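PDB 3MMH: methionine-R-sulfoxide reductase from Neisseria meningitidis, which reduces the R epimer of free methionine sulfoxide back to methionine, using a catalytic site built within a GAF domain. Local coordinates for the interface of chains A and B. Numbering follows the deposited sequence. Chains: chain A/B, Methionine-R-sulfoxide reductase.

The interface of chains A and B. Residues chain A 66-74, 76; chain B 33-34, 37-38, 41, 68-70.
B:Asn38 is turned well past the usual staggered position (chi1 -91°), while B:Gln70 sets CG anti to the carbonyl carbon, beside the backbone N (chi1 -60°), and bends at chi2, so that two side-chain amides of one GAF-domain subunit reach the backbone of the other. The patch is part of a two-fold interface, plausibly that of a homodimer, and each contact has its twin with the chains exchanged; here helix 32-47 of chain B lies against the segment from A:Leu66 to A:Thr76. The B:Asn38 carboxamide grips both polar atoms of A:Ala74: OD1 takes the N-H on a lone pair at 3.0 Å, nearly straight (168° at H), and ND2 gives a hydrogen to the carbonyl O at 3.0 Å. That carbonyl O lies close to the amide plane, so the paired bonds fix the amide's rotation. A:Leu66, with CG anti to its own backbone N (chi1 -176°), crosses this amide at about a right angle and rests CD2 3.7 Å from CG of B:Asn38. B:Gln70 clasps A:Gly71 in the same two-pronged way but less evenly. Its OE1 receives the glycine N-H along an almost straight line, 3.2 Å between OE1 and N, whereas NE2 meets the glycine O at a bent 139° and that O sits out of the amide plane. Between the two clasps, A:Phe69 holds its ring in the crowded position between backbone N and carbonyl carbon (chi1 71°) and turns its far end to the small residues of the helix: CE1 lies 3.5 Å from CB of B:Ala37, and CZ lies 3.6 Å from CB of B:Ala41. The ring stands steeply to both amides, 78° from that of B:Asn38. Near the two-fold axis, water 1 joins the main chains of both Phe69 copies, 3.0 Å from N of A:Phe69 and likewise from N of B:Phe69, and it also bonds each residue's carbonyl O.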
loop_
_atom_site.group_PDB
_atom_site.type_symbol
_atom_site.label_atom_id
_atom_site.label_comp_id
_atom_site.label_asym_id
_atom_site.label_seq_id
_atom_site.Cartn_x
_atom_site.Cartn_y
_atom_site.Cartn_z
ATOM N N LEU A 66 -4.153 5.332 8.538
ATOM C CA LEU A 66 -3.274 4.924 7.506
ATOM C C LEU A 66 -3.970 4.071 6.489
ATOM O O LEU A 66 -4.699 3.141 6.830
ATOM C CB LEU A 66 -2.097 4.145 8.122
ATOM C CG LEU A 66 -0.954 3.684 7.191
ATOM C CD1 LEU A 66 -0.295 4.880 6.540
ATOM C CD2 LEU A 66 -0.010 2.857 8.126
ATOM N N ALA A 67 -3.751 4.348 5.214
ATOM C CA ALA A 67 -4.339 3.681 4.063
ATOM C C ALA A 67 -3.184 3.169 3.202
ATOM O O ALA A 67 -2.045 3.142 3.658
ATOM C CB ALA A 67 -5.383 4.576 3.423
ATOM N N PRO A 68 -3.364 2.865 1.903
ATOM C CA PRO A 68 -2.206 2.397 1.120
ATOM C C PRO A 68 -1.054 3.391 1.080
ATOM O O PRO A 68 -1.277 4.599 0.983
ATOM C CB PRO A 68 -2.809 2.106 -0.228
ATOM C CG PRO A 68 -4.213 1.675 0.041
ATOM C CD PRO A 68 -4.630 2.614 1.179
ATOM N N PHE A 69 0.162 2.862 1.015
ATOM C CA PHE A 69 1.372 3.652 0.927
ATOM C C PHE A 69 2.532 2.777 0.487
ATOM O O PHE A 69 2.468 1.547 0.615
ATOM C CB PHE A 69 1.703 4.315 2.248
ATOM C CG PHE A 69 2.189 3.327 3.351
ATOM C CD1 PHE A 69 1.304 2.673 4.144
ATOM C CD2 PHE A 69 3.542 3.128 3.481
ATOM C CE1 PHE A 69 1.773 1.818 5.134
ATOM C CE2 PHE A 69 4.014 2.260 4.504
ATOM C CZ PHE A 69 3.116 1.642 5.305
ATOM N N GLN A 70 3.601 3.400 0.061
ATOM C CA GLN A 70 4.885 2.782 -0.184
ATOM C C GLN A 70 5.942 3.490 0.619
ATOM O O GLN A 70 5.898 4.701 0.814
ATOM C CB GLN A 70 5.193 2.744 -1.681
ATOM C CG GLN A 70 4.149 2.029 -2.478
ATOM C CD GLN A 70 4.433 0.995 -3.440
ATOM O OE1 GLN A 70 3.522 0.436 -4.099
ATOM N NE2 GLN A 70 5.670 0.700 -3.592
ATOM N N GLY A 71 6.924 2.713 1.073
ATOM C CA GLY A 71 7.948 3.182 1.965
ATOM C C GLY A 71 7.894 2.446 3.313
ATOM O O GLY A 71 7.112 1.476 3.464
ATOM N N PRO A 72 8.701 2.825 4.300
ATOM C CA PRO A 72 8.753 2.118 5.580
ATOM C C PRO A 72 7.469 2.263 6.402
ATOM O O PRO A 72 6.696 3.200 6.211
ATOM C CB PRO A 72 9.982 2.721 6.264
ATOM C CG PRO A 72 10.063 4.099 5.664
ATOM C CD PRO A 72 9.695 3.905 4.220
ATOM N N LEU A 73 7.442 1.552 7.523
ATOM C CA LEU A 73 6.089 1.373 8.209
ATOM C C LEU A 73 5.951 2.755 8.812
ATOM O O LEU A 73 6.885 3.535 9.008
ATOM C CB LEU A 73 6.155 0.286 9.284
ATOM C CG LEU A 73 7.129 0.553 10.431
ATOM C CD1 LEU A 73 6.454 1.369 11.523
ATOM C CD2 LEU A 73 7.681 -0.749 10.990
ATOM N N ALA A 74 4.699 3.044 9.116
ATOM C CA ALA A 74 4.248 4.348 9.527
ATOM C C ALA A 74 3.283 4.293 10.659
ATOM O O ALA A 74 2.700 3.251 10.989
ATOM C CB ALA A 74 3.561 5.124 8.324
ATOM N N THR A 76 -0.185 4.624 12.480
ATOM C CA THR A 76 -1.491 4.301 11.951
ATOM C C THR A 76 -2.544 5.363 12.113
ATOM O O THR A 76 -3.492 5.340 11.373
ATOM C CB THR A 76 -2.019 2.935 12.368
ATOM O OG1 THR A 76 -2.272 2.989 13.772
ATOM C CG2 THR A 76 -1.025 1.800 12.012
ATOM N N VAL B 33 -7.187 -2.411 6.678
ATOM C CA VAL B 33 -6.331 -1.839 5.636
ATOM C C VAL B 33 -5.016 -1.271 6.198
ATOM O O VAL B 33 -3.949 -1.508 5.631
ATOM C CB VAL B 33 -7.129 -0.851 4.773
ATOM C CG1 VAL B 33 -6.216 -0.021 3.866
ATOM C CG2 VAL B 33 -8.148 -1.655 3.958
ATOM N N ALA B 34 -5.070 -0.543 7.320
ATOM C CA ALA B 34 -3.857 -0.026 7.922
ATOM C C ALA B 34 -2.891 -1.151 8.260
ATOM O O ALA B 34 -1.673 -1.047 8.045
ATOM C CB ALA B 34 -4.200 0.797 9.150
ATOM N N ALA B 37 -1.334 -2.624 5.181
ATOM C CA ALA B 37 -0.394 -1.669 4.630
ATOM C C ALA B 37 0.928 -1.728 5.402
ATOM O O ALA B 37 2.042 -1.773 4.826
ATOM C CB ALA B 37 -0.981 -0.283 4.576
ATOM N N ASN B 38 0.885 -1.697 6.729
ATOM C CA ASN B 38 2.138 -1.762 7.541
ATOM C C ASN B 38 2.790 -3.124 7.466
ATOM O O ASN B 38 3.993 -3.283 7.350
ATOM C CB ASN B 38 1.903 -1.399 9.006
ATOM C CG ASN B 38 2.105 0.063 9.267
ATOM O OD1 ASN B 38 2.830 0.713 8.564
ATOM N ND2 ASN B 38 1.559 0.544 10.336
ATOM N N ALA B 41 4.716 -3.136 4.253
ATOM C CA ALA B 41 5.885 -2.294 4.459
ATOM C C ALA B 41 6.985 -3.000 5.191
ATOM O O ALA B 41 8.186 -2.893 4.819
ATOM C CB ALA B 41 5.511 -1.018 5.211
ATOM N N PRO B 68 -3.602 -3.155 0.061
ATOM C CA PRO B 68 -2.258 -2.584 0.164
ATOM C C PRO B 68 -1.147 -3.505 -0.363
ATOM O O PRO B 68 -1.218 -4.729 -0.195
ATOM C CB PRO B 68 -2.129 -2.313 1.670
ATOM C CG PRO B 68 -3.535 -2.003 2.097
ATOM C CD PRO B 68 -4.391 -2.965 1.312
ATOM N N PHE B 69 -0.089 -2.889 -0.869
ATOM C CA PHE B 69 1.067 -3.572 -1.392
ATOM C C PHE B 69 2.210 -2.627 -1.553
ATOM O O PHE B 69 2.009 -1.395 -1.583
ATOM C CB PHE B 69 0.769 -4.233 -2.730
ATOM C CG PHE B 69 0.565 -3.250 -3.883
ATOM C CD1 PHE B 69 -0.643 -2.676 -4.134
ATOM C CD2 PHE B 69 1.637 -2.934 -4.691
ATOM C CE1 PHE B 69 -0.828 -1.809 -5.219
ATOM C CE2 PHE B 69 1.467 -2.062 -5.775
ATOM C CZ PHE B 69 0.243 -1.545 -5.996
ATOM N N GLN B 70 3.390 -3.192 -1.729
ATOM C CA GLN B 70 4.635 -2.427 -2.047
ATOM C C GLN B 70 5.125 -3.046 -3.344
ATOM O O GLN B 70 5.027 -4.257 -3.536
ATOM C CB GLN B 70 5.713 -2.621 -0.959
ATOM C CG GLN B 70 5.325 -2.180 0.384
ATOM C CD GLN B 70 5.846 -0.801 0.752
ATOM O OE1 GLN B 70 6.822 -0.332 0.220
ATOM N NE2 GLN B 70 5.217 -0.201 1.758
HETATM O O HOH W 1 0.062 -0.029 0.063
#